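Side-chain contacts in PTS system, lactose-specific IIBC components (Streptococcus pneumoniae, PDB 3NBM), which serves as the IIB domain of a lactose phosphotransferase system, probably receiving a phosphoryl group and passing it to the incoming sugar: residues V11-A14 with T18-Q21; A25-A30 with R36-S41; G42-H47 with R68-D73. All blocks are in the same frame, centred on the assembly; numbering follows the deposited sequence. Where two conformers were deposited one is given.

Contact 1. Residues V11-A14 with T18-Q21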
ATOM      1  N   VAL A  11       3.126  -1.552   0.395  1.00  4.88           N
ATOM      2  CA  VAL A  11       3.366  -0.113   0.350  1.00  5.28           C
ATOM      3  C   VAL A  11       4.806   0.113  -0.140  1.00  4.87           C
ATOM      4  O   VAL A  11       5.732  -0.446   0.427  1.00  5.78           O
ATOM      5  CB  VAL A  11       3.152   0.576   1.718  1.00  5.22           C
ATOM      6  CG1 VAL A  11       3.257   2.096   1.590  1.00  6.89           C
ATOM      7  CG2 VAL A  11       1.843   0.145   2.365  1.00  6.78           C
ATOM      8  N   LEU A  12       4.964   0.925  -1.186  1.00  5.44           N
ATOM      9  CA  LEU A  12       6.280   1.178  -1.768  1.00  5.56           C
ATOM     10  C   LEU A  12       6.681   2.627  -1.577  1.00  6.57           C
ATOM     11  O   LEU A  12       5.881   3.537  -1.760  1.00  7.28           O
ATOM     12  CB  LEU A  12       6.284   0.847  -3.276  1.00  5.68           C
ATOM     13  CG  LEU A  12       6.040  -0.632  -3.614  1.00  5.80           C
ATOM     14  CD1 LEU A  12       5.932  -0.807  -5.140  1.00  7.84           C
ATOM     15  CD2 LEU A  12       7.112  -1.536  -2.987  1.00  7.89           C
ATOM     16  N   CYS A  13       7.949   2.838  -1.230  1.00  6.93           N
ATOM     17  CA  CYS A  13       8.526   4.179  -1.200  1.00  7.46           C
ATOM     18  C   CYS A  13       9.812   4.176  -2.035  1.00  8.61           C
ATOM     19  O   CYS A  13      10.105   3.202  -2.741  1.00  9.69           O
ATOM     20  CB  CYS A  13       8.748   4.684   0.242  1.00  8.00           C
ATOM     21  SG  CYS A  13       9.950   3.789   1.203  1.00  8.31           S
ATOM     22  N   ALA A  14      10.553   5.278  -1.953  1.00  8.98           N
ATOM     23  CA  ALA A  14      11.786   5.439  -2.688  1.00 10.62           C
ATOM     24  C   ALA A  14      13.004   5.027  -1.865  1.00 11.51           C
ATOM     25  O   ALA A  14      14.140   5.273  -2.276  1.00 14.52           O
ATOM     26  CB  ALA A  14      11.935   6.897  -3.184  1.00 11.51           C
ATOM     27  N   THR A  18       9.677   5.398   4.664  1.00  8.95           N
ATOM     28  CA  THR A  18       8.370   5.923   4.925  1.00  8.01           C
ATOM     29  C   THR A  18       7.260   4.886   4.656  1.00  7.78           C
ATOM     30  O   THR A  18       6.226   4.922   5.309  1.00  8.84           O
ATOM     31  CB  THR A  18       8.125   7.234   4.147  1.00 10.22           C
ATOM     32  OG1 THR A  18       6.927   7.853   4.608  1.00 12.29           O
ATOM     33  CG2 THR A  18       8.039   7.049   2.659  1.00 11.15           C
ATOM     34  N   SER A  19       7.461   3.972   3.700  1.00  7.43           N
ATOM     35  CA  SER A  19       6.455   2.946   3.415  1.00  6.97           C
ATOM     36  C   SER A  19       6.112   2.098   4.648  1.00  7.19           C
ATOM     37  O   SER A  19       4.971   1.681   4.840  1.00  7.39           O
ATOM     38  CB  SER A  19       6.916   2.046   2.257  1.00  7.31           C
ATOM     39  OG  SER A  19       8.203   1.540   2.466  1.00  8.26           O
ATOM     40  N   ALA A  20       7.097   1.836   5.488  1.00  7.38           N
ATOM     41  CA  ALA A  20       6.887   1.057   6.692  1.00  8.63           C
ATOM     42  C   ALA A  20       5.916   1.753   7.654  1.00  8.55           C
ATOM     43  O   ALA A  20       5.208   1.074   8.398  1.00  9.04           O
ATOM     44  CB  ALA A  20       8.206   0.770   7.408  1.00  9.29           C
ATOM     45  N   GLN A  21       5.895   3.088   7.660  0.50  8.59           N
ATOM     46  CA  GLN A  21       4.996   3.845   8.536  0.50  8.85           C
ATOM     47  C   GLN A  21       3.540   3.513   8.201  0.50  7.93           C
ATOM     48  O   GLN A  21       2.716   3.305   9.092  0.50  9.18           O
ATOM     49  CB  GLN A  21       5.219   5.354   8.377  0.50 10.01           C
ATOM     50  CG  GLN A  21       6.623   5.820   8.708  0.50 11.13           C
ATOM     51  CD  GLN A  21       6.730   6.339  10.125  0.50 11.26           C
ATOM     52  OE1 GLN A  21       5.857   6.061  10.945  0.50 16.91           O
ATOM     53  NE2 GLN A  21       7.800   7.070  10.427  0.50 11.84           N
TER
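Cys13, the last residue of strand 7-13, and Ser19, in helix 18-33, bring their backbones within 5.2 Å of each other, CA to CA, so the chain reverses tightly between strand and helix. The thiol is the focus. With chi1 of Cys13 at 65°, SG stands between the residue's own N and carbonyl carbon, and from there it faces Ser19 of the helix. The backbone N of Ser19 donates to SG at 3.5 Å with an N-H...S angle of 161°, a long but nearly straight bond. The hydroxyl of the same serine also comes close, OG lying 3.1 Å from SG, and it has a further, weak hydrogen bond to the carbonyl of Gly42 in the adjoining strand. Two atoms of Ser19 therefore border the sulfur. Packing contacts complete the fit. CG2 of Thr18 presses against CB of Cys13 at 3.5 Å, tighter than usual for two carbons, while CB of Ser19 approaches the carbonyl O of Val11 to 3.3 Å, carbon to oxygen. One valine branch does the touching: CG1 of Val11, anti to its backbone N (chi1 -174°), lies 3.7 Å from both CB and the carbonyl O of Ser19. On the helix side, Thr18 N is hydrogen-bonded to Ser16 OG within the connecting loop. A cysteine at the end of the first strand, met by the backbone N-H of Ser19 in the following helix, is characteristic of the P-loop of lactose/cellobiose IIB domains, which makes Cys13 the probable phosphorylation site.

Contact 2. Residues A25-A30 with R36-S41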
ATOM      1  N   ALA A  25       0.732   1.112  10.301  1.00  7.49           N
ATOM      2  CA  ALA A  25      -0.588   1.639  10.645  1.00  7.72           C
ATOM      3  C   ALA A  25      -1.689   0.699  10.150  1.00  7.27           C
ATOM      4  O   ALA A  25      -2.653   0.431  10.873  1.00  7.98           O
ATOM      5  CB  ALA A  25      -0.760   3.075  10.102  1.00  8.48           C
ATOM      6  N   ILE A  26      -1.556   0.210   8.919  1.00  6.72           N
ATOM      7  CA  ILE A  26      -2.543  -0.702   8.361  1.00  6.59           C
ATOM      8  C   ILE A  26      -2.616  -1.960   9.216  1.00  6.79           C
ATOM      9  O   ILE A  26      -3.708  -2.430   9.572  1.00  7.97           O
ATOM     10  CB  ILE A  26      -2.194  -1.083   6.911  1.00  6.51           C
ATOM     11  CG1 ILE A  26      -2.338   0.123   5.979  1.00  6.98           C
ATOM     12  CG2 ILE A  26      -3.058  -2.291   6.461  1.00  7.31           C
ATOM     13  CD1 ILE A  26      -1.687  -0.062   4.613  1.00  7.32           C
ATOM     14  N   ASN A  27      -1.454  -2.518   9.538  1.00  6.92           N
ATOM     15  CA  ASN A  27      -1.409  -3.736  10.333  1.00  7.95           C
ATOM     16  C   ASN A  27      -1.979  -3.546  11.730  1.00  7.96           C
ATOM     17  O   ASN A  27      -2.665  -4.427  12.242  1.00  9.36           O
ATOM     18  CB  ASN A  27       0.009  -4.305  10.419  1.00  7.16           C
ATOM     19  CG  ASN A  27       0.467  -4.907   9.120  1.00  7.24           C
ATOM     20  OD1 ASN A  27      -0.355  -5.407   8.352  1.00  7.46           O
ATOM     21  ND2 ASN A  27       1.783  -4.924   8.886  1.00  7.84           N
ATOM     22  N   GLU A  28      -1.697  -2.412  12.361  1.00  8.59           N
ATOM     23  CA  GLU A  28      -2.251  -2.159  13.682  1.00  9.68           C
ATOM     24  C   GLU A  28      -3.776  -2.032  13.559  1.00  9.32           C
ATOM     25  O   GLU A  28      -4.526  -2.549  14.406  1.00 10.09           O
ATOM     26  CB  GLU A  28      -1.626  -0.898  14.289  1.00 11.16           C
ATOM     27  CG  GLU A  28      -2.171  -0.530  15.696  1.00 16.16           C
ATOM     28  CD  GLU A  28      -1.463   0.671  16.390  1.00 20.81           C
ATOM     29  OE1 GLU A  28      -0.437   1.200  15.876  1.00 24.53           O
ATOM     30  OE2 GLU A  28      -1.948   1.054  17.493  1.00 23.41           O
ATOM     31  N   GLY A  29      -4.256  -1.323  12.548  1.00  8.66           N
ATOM     32  CA  GLY A  29      -5.695  -1.185  12.385  1.00  9.07           C
ATOM     33  C   GLY A  29      -6.339  -2.536  12.110  1.00  8.82           C
ATOM     34  O   GLY A  29      -7.378  -2.880  12.673  1.00  9.30           O
ATOM     35  N   ALA A  30      -5.727  -3.330  11.241  1.00  9.02           N
ATOM     36  CA  ALA A  30      -6.263  -4.664  10.928  1.00  9.32           C
ATOM     37  C   ALA A  30      -6.329  -5.546  12.181  1.00  9.45           C
ATOM     38  O   ALA A  30      -7.312  -6.241  12.447  1.00  9.44           O
ATOM     39  CB  ALA A  30      -5.413  -5.339   9.848  1.00  9.87           C
ATOM     40  N   ARG A  36      -8.975  -9.359   8.056  1.00 10.14           N
ATOM     41  CA  ARG A  36      -7.932 -10.166   7.429  0.50  9.65           C
ATOM     42  C   ARG A  36      -7.171  -9.391   6.353  1.00  8.78           C
ATOM     43  O   ARG A  36      -7.480  -9.462   5.170  1.00  8.32           O
ATOM     44  CB  ARG A  36      -8.505 -11.461   6.887  0.50 10.44           C
ATOM     45  CG  ARG A  36      -9.138 -12.330   7.989  0.50 12.81           C
ATOM     46  CD  ARG A  36      -9.823 -13.576   7.453  0.50 18.54           C
ATOM     47  NE  ARG A  36     -10.980 -13.259   6.620  0.50 21.87           N
ATOM     48  CZ  ARG A  36     -12.200 -12.983   7.086  0.50 25.03           C
ATOM     49  NH1 ARG A  36     -12.452 -12.988   8.391  0.50 27.39           N
ATOM     50  NH2 ARG A  36     -13.175 -12.694   6.236  0.50 26.84           N
ATOM     51  N   VAL A  37      -6.178  -8.643   6.814  1.00  8.40           N
ATOM     52  CA  VAL A  37      -5.304  -7.823   5.991  1.00  8.10           C
ATOM     53  C   VAL A  37      -3.904  -7.898   6.550  1.00  7.65           C
ATOM     54  O   VAL A  37      -3.714  -7.853   7.778  1.00  8.57           O
ATOM     55  CB  VAL A  37      -5.728  -6.324   5.992  1.00  8.78           C
ATOM     56  CG1 VAL A  37      -4.753  -5.502   5.198  1.00 11.36           C
ATOM     57  CG2 VAL A  37      -7.151  -6.110   5.485  1.00 10.40           C
ATOM     58  N   ILE A  38      -2.924  -8.040   5.655  1.00  7.12           N
ATOM     59  CA  ILE A  38      -1.512  -7.851   6.005  1.00  6.81           C
ATOM     60  C   ILE A  38      -0.895  -6.855   5.018  1.00  5.94           C
ATOM     61  O   ILE A  38      -1.140  -6.934   3.819  1.00  6.89           O
ATOM     62  CB  ILE A  38      -0.713  -9.189   5.981  1.00  8.65           C
ATOM     63  CG1 ILE A  38       0.753  -9.004   6.346  1.00 12.46           C
ATOM     64  CG2 ILE A  38      -0.807  -9.883   4.622  1.00 10.73           C
ATOM     65  CD1 ILE A  38       0.981  -8.680   7.693  1.00 16.16           C
ATOM     66  N   ALA A  39      -0.110  -5.936   5.563  1.00  5.73           N
ATOM     67  CA  ALA A  39       0.660  -4.979   4.780  1.00  5.61           C
ATOM     68  C   ALA A  39       2.145  -5.171   4.971  1.00  5.81           C
ATOM     69  O   ALA A  39       2.626  -5.294   6.105  1.00  7.62           O
ATOM     70  CB  ALA A  39       0.283  -3.553   5.147  1.00  6.47           C
ATOM     71  N   ASN A  40       2.864  -5.129   3.862  1.00  5.98           N
ATOM     72  CA  ASN A  40       4.316  -5.074   3.855  1.00  6.51           C
ATOM     73  C   ASN A  40       4.778  -3.796   3.236  1.00  5.54           C
ATOM     74  O   ASN A  40       3.999  -3.095   2.581  1.00  6.25           O
ATOM     75  CB  ASN A  40       4.908  -6.265   3.111  1.00  7.40           C
ATOM     76  CG  ASN A  40       4.621  -7.547   3.781  1.00  9.12           C
ATOM     77  OD1 ASN A  40       3.906  -8.366   3.249  1.00 11.59           O
ATOM     78  ND2 ASN A  40       5.161  -7.714   4.998  1.00  9.81           N
ATOM     79  N   SER A  41       6.054  -3.495   3.438  1.00  6.67           N
ATOM     80  CA  SER A  41       6.692  -2.320   2.844  1.00  7.65           C
ATOM     81  C   SER A  41       7.907  -2.737   2.034  1.00  7.26           C
ATOM     82  O   SER A  41       8.521  -3.769   2.283  1.00  7.71           O
ATOM     83  CB  SER A  41       7.089  -1.314   3.932  1.00  8.67           C
ATOM     84  OG  SER A  41       8.004  -1.855   4.830  1.00 11.69           O
TER
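The flat carboxamide of Asn27 meets the backbone of Ala39 with both of its polar ends. Ala39 N donates to OD1 at 2.8 Å, and ND2 donates to Ala39 O at 2.9 Å. The donor to OD1 is tilted 16° from the amide plane and Ala39 O sits 17° out of it, though ND2 arrives in the plane of the Ala39 carbonyl, on a lone pair. Ala39 CB is displaced to the same side of the amide, whereas CD1 of Ile38 comes from the other side, offset, 3.6 Å from OD1. The two bonds fix the rotation of the amide and engage Ala39 N and O on the outer edge of strand 37-43, outermost in this chain. Beside it the packing is mostly aliphatic: CG2 of Ile26, anti to the backbone N, touches Val37 CG1 and Ala39 CB, each at 3.8 Å, and Ala30 CB lies 3.7 Å from Val37 O and 4.0 Å from Val37 CB. With axes 7.3 Å apart and running nearly antiparallel (165°), helix and strand form the returning half of a beta-alpha-beta crossover in a four-stranded parallel sheet of order 2-1-3-4, consistent with the phosphatase-like fold of these IIB domains.

Contact 3. Residues G42-H47 with R68-D73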
ATOM      1  N   GLY A  42       8.250  -1.910   1.079  1.00  7.08           N
ATOM      2  CA  GLY A  42       9.406  -2.160   0.261  1.00  8.18           C
ATOM      3  C   GLY A  42       9.795  -0.946  -0.527  1.00  7.40           C
ATOM      4  O   GLY A  42       9.080   0.070  -0.551  1.00  7.47           O
ATOM      5  N   ALA A  43      10.939  -1.040  -1.210  1.00  8.19           N
ATOM      6  CA  ALA A  43      11.423  -0.004  -2.106  1.00  8.10           C
ATOM      7  C   ALA A  43      10.932  -0.243  -3.544  1.00  7.54           C
ATOM      8  O   ALA A  43      10.983  -1.369  -4.039  1.00  8.08           O
ATOM      9  CB  ALA A  43      12.976   0.044  -2.111  1.00  9.89           C
ATOM     10  N   TYR A  44      10.489   0.819  -4.200  1.00  7.13           N
ATOM     11  CA  TYR A  44      10.131   0.741  -5.617  1.00  6.89           C
ATOM     12  C   TYR A  44      11.376   0.359  -6.401  1.00  7.11           C
ATOM     13  O   TYR A  44      12.405   1.016  -6.306  1.00  8.91           O
ATOM     14  CB  TYR A  44       9.535   2.071  -6.099  1.00  6.51           C
ATOM     15  CG  TYR A  44       8.843   1.958  -7.441  1.00  6.84           C
ATOM     16  CD1 TYR A  44       9.541   1.988  -8.648  1.00  6.40           C
ATOM     17  CD2 TYR A  44       7.483   1.738  -7.506  1.00  7.29           C
ATOM     18  CE1 TYR A  44       8.882   1.802  -9.865  1.00  6.88           C
ATOM     19  CE2 TYR A  44       6.838   1.580  -8.694  1.00  7.02           C
ATOM     20  CZ  TYR A  44       7.535   1.595  -9.875  1.00  6.73           C
ATOM     21  OH  TYR A  44       6.840   1.396 -11.061  1.00  8.29           O
ATOM     22  N   GLY A  45      11.267  -0.695  -7.183  1.00  7.12           N
ATOM     23  CA  GLY A  45      12.391  -1.284  -7.888  1.00  7.68           C
ATOM     24  C   GLY A  45      12.774  -2.675  -7.421  1.00  8.17           C
ATOM     25  O   GLY A  45      13.429  -3.408  -8.160  1.00  9.30           O
ATOM     26  N   ALA A  46      12.375  -3.049  -6.198  1.00  8.05           N
ATOM     27  CA  ALA A  46      12.550  -4.415  -5.677  1.00  8.51           C
ATOM     28  C   ALA A  46      11.280  -5.230  -5.820  1.00  7.56           C
ATOM     29  O   ALA A  46      11.221  -6.363  -5.364  1.00  8.77           O
ATOM     30  CB  ALA A  46      12.996  -4.401  -4.207  1.00  9.36           C
ATOM     31  N   HIS A  47      10.281  -4.680  -6.524  1.00  7.51           N
ATOM     32  CA  HIS A  47       8.930  -5.227  -6.504  1.00  7.74           C
ATOM     33  C   HIS A  47       8.514  -5.983  -7.767  1.00  8.07           C
ATOM     34  O   HIS A  47       7.424  -6.548  -7.798  1.00  8.51           O
ATOM     35  CB  HIS A  47       7.932  -4.106  -6.260  1.00  7.53           C
ATOM     36  CG  HIS A  47       7.847  -3.185  -7.422  1.00  7.13           C
ATOM     37  ND1 HIS A  47       8.835  -2.279  -7.737  1.00  7.09           N
ATOM     38  CD2 HIS A  47       6.941  -3.129  -8.421  1.00  8.06           C
ATOM     39  CE1 HIS A  47       8.504  -1.666  -8.859  1.00  6.86           C
ATOM     40  NE2 HIS A  47       7.363  -2.168  -9.291  1.00  8.07           N
ATOM     41  N   ARG A  68       1.579   5.733 -13.412  1.00  9.96           N
ATOM     42  CA  ARG A  68       1.117   5.269 -14.720  1.00 10.27           C
ATOM     43  C   ARG A  68       1.815   3.991 -15.134  1.00  9.20           C
ATOM     44  O   ARG A  68       1.163   3.056 -15.633  1.00  9.17           O
ATOM     45  CB  ARG A  68       1.333   6.365 -15.781  1.00 12.66           C
ATOM     46  N   GLU A  69       3.133   3.933 -14.978  1.00  8.69           N
ATOM     47  CA  GLU A  69       3.838   2.746 -15.403  1.00  8.97           C
ATOM     48  C   GLU A  69       3.468   1.551 -14.531  1.00  7.95           C
ATOM     49  O   GLU A  69       3.335   0.446 -15.045  1.00  8.44           O
ATOM     50  CB  GLU A  69       5.349   2.961 -15.524  1.00 10.93           C
ATOM     51  CG  GLU A  69       6.068   3.117 -14.270  1.00 10.67           C
ATOM     52  CD  GLU A  69       7.433   3.799 -14.455  1.00 11.08           C
ATOM     53  OE1 GLU A  69       7.464   4.953 -14.824  1.00 15.35           O
ATOM     54  OE2 GLU A  69       8.455   3.178 -14.201  1.00 13.22           O
HETATM   55  N   MSE A  70       3.291   1.762 -13.228  1.00  7.45           N
HETATM   56  CA  MSE A  70       2.867   0.694 -12.376  0.70  7.37           C
HETATM   57  C   MSE A  70       1.455   0.197 -12.746  1.00  7.84           C
HETATM   58  O   MSE A  70       1.213  -1.013 -12.711  1.00  8.10           O
HETATM   59  CB  MSE A  70       2.936   1.128 -10.929  0.70  9.29           C
HETATM   60  CG  MSE A  70       2.373   0.093 -10.062  0.70 10.49           C
HETATM   61 SE   MSE A  70       2.997   0.067  -8.262  0.65 10.14          SE
HETATM   62  CE  MSE A  70       4.336  -1.185  -8.482  0.70 12.51           C
ATOM     63  N   LYS A  71       0.564   1.111 -13.147  1.00  8.22           N
ATOM     64  CA  LYS A  71      -0.771   0.664 -13.610  0.50  9.39           C
ATOM     65  C   LYS A  71      -0.653  -0.242 -14.810  1.00  9.50           C
ATOM     66  O   LYS A  71      -1.376  -1.245 -14.917  1.00 10.78           O
ATOM     67  CB  LYS A  71      -1.722   1.803 -13.970  0.50 10.26           C
ATOM     68  CG  LYS A  71      -2.271   2.528 -12.784  0.50 11.52           C
ATOM     69  CD  LYS A  71      -3.396   1.778 -12.107  0.50 13.52           C
ATOM     70  CE  LYS A  71      -4.685   1.767 -12.940  0.50 13.50           C
ATOM     71  NZ  LYS A  71      -5.628   0.724 -12.415  0.50 13.90           N
ATOM     72  N   VAL A  72       0.258   0.066 -15.741  1.00  8.08           N
ATOM     73  CA  VAL A  72       0.454  -0.818 -16.883  1.00  8.95           C
ATOM     74  C   VAL A  72       0.978  -2.168 -16.409  1.00 10.54           C
ATOM     75  O   VAL A  72       0.469  -3.208 -16.811  1.00 12.83           O
ATOM     76  CB  VAL A  72       1.353  -0.179 -17.967  1.00  8.71           C
ATOM     77  CG1 VAL A  72       1.583  -1.182 -19.102  1.00 10.99           C
ATOM     78  CG2 VAL A  72       0.710   1.064 -18.523  1.00  9.70           C
ATOM     79  N   ASP A  73       1.949  -2.173 -15.510  1.00 11.18           N
ATOM     80  CA  ASP A  73       2.491  -3.436 -14.957  1.00 12.51           C
ATOM     81  C   ASP A  73       1.419  -4.251 -14.241  1.00 13.11           C
ATOM     82  O   ASP A  73       1.429  -5.517 -14.309  1.00 16.50           O
ATOM     83  CB  ASP A  73       3.623  -3.144 -13.992  1.00 12.76           C
ATOM     84  CG  ASP A  73       4.832  -2.569 -14.667  1.00 11.47           C
ATOM     85  OD1 ASP A  73       4.984  -2.777 -15.887  1.00 16.94           O
ATOM     86  OD2 ASP A  73       5.664  -1.937 -13.972  1.00 14.46           O
TER
HETATM   87  O   HOH W   1       5.763  -1.234 -11.411  1.00  9.97           O
HETATM   88  O   HOH W   2       8.379   0.762 -13.183  1.00 12.46           O
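Tyr44 and Met70, a selenomethionine in this crystal, lie alongside each other on the packed side of the contact, their chains running in opposite senses; what follows holds for one of two Met70 conformers. The selenium lies at the edge of the tyrosine ring, 5.5 Å from its centroid, a Met-aromatic contact, and CE is 3.7 Å from Tyr44 CE2. CE also meets His47 near CD2, a closeness that is doubtful. His47 covers one face of Tyr44, its CE1 standing 3.4 Å above the ring centre. A type II turn runs from Ala43 to Ala46, closed by Ala46 N to Ala43 O, with Gly45 at positive phi; the N-H of Gly45 also donates to His47 ND1 at 3.0 Å, almost in the ring plane. Toward solvent the link becomes indirect. One water, 2.7 Å from Tyr44 OH, donates to Glu69 OE2 at 2.6 Å. A second water joins Tyr44 OH, His47 NE2 and Asp73 OD2, donating to OD2 at 2.7 Å. Leu12 of strand 7-13 touches Tyr44, His47 and Met70. The contact packs the loop after strand 37-43 against helix 67-74, on the sheet face turned away from helix 18-33 in this alpha/beta sandwich.

All three contacts serve one parallel sheet but differ in depth. Contacts 1 and 2 are buried and share helix 18-33, contact 1 holding residues 18-21 to strand 7-13 and contact 2 its later turns to strand 37-43; the neighbouring strands join them through Val11 N and Asn40 O, 2.8 Å apart. Contact 3, partly buried, continues strand 37-43 into a loop across the chain's centre from contact 2, about 20 Å between their centres. Chemistry follows place: sulfur and hydroxyl at the probable phosphorylation loop, a carboxamide and aliphatic carbons along the crossover, aromatic rings and water bridges at the margin. Cys13 O and Tyr44 N, 2.8 Å apart, tie contact 3 to contact 1.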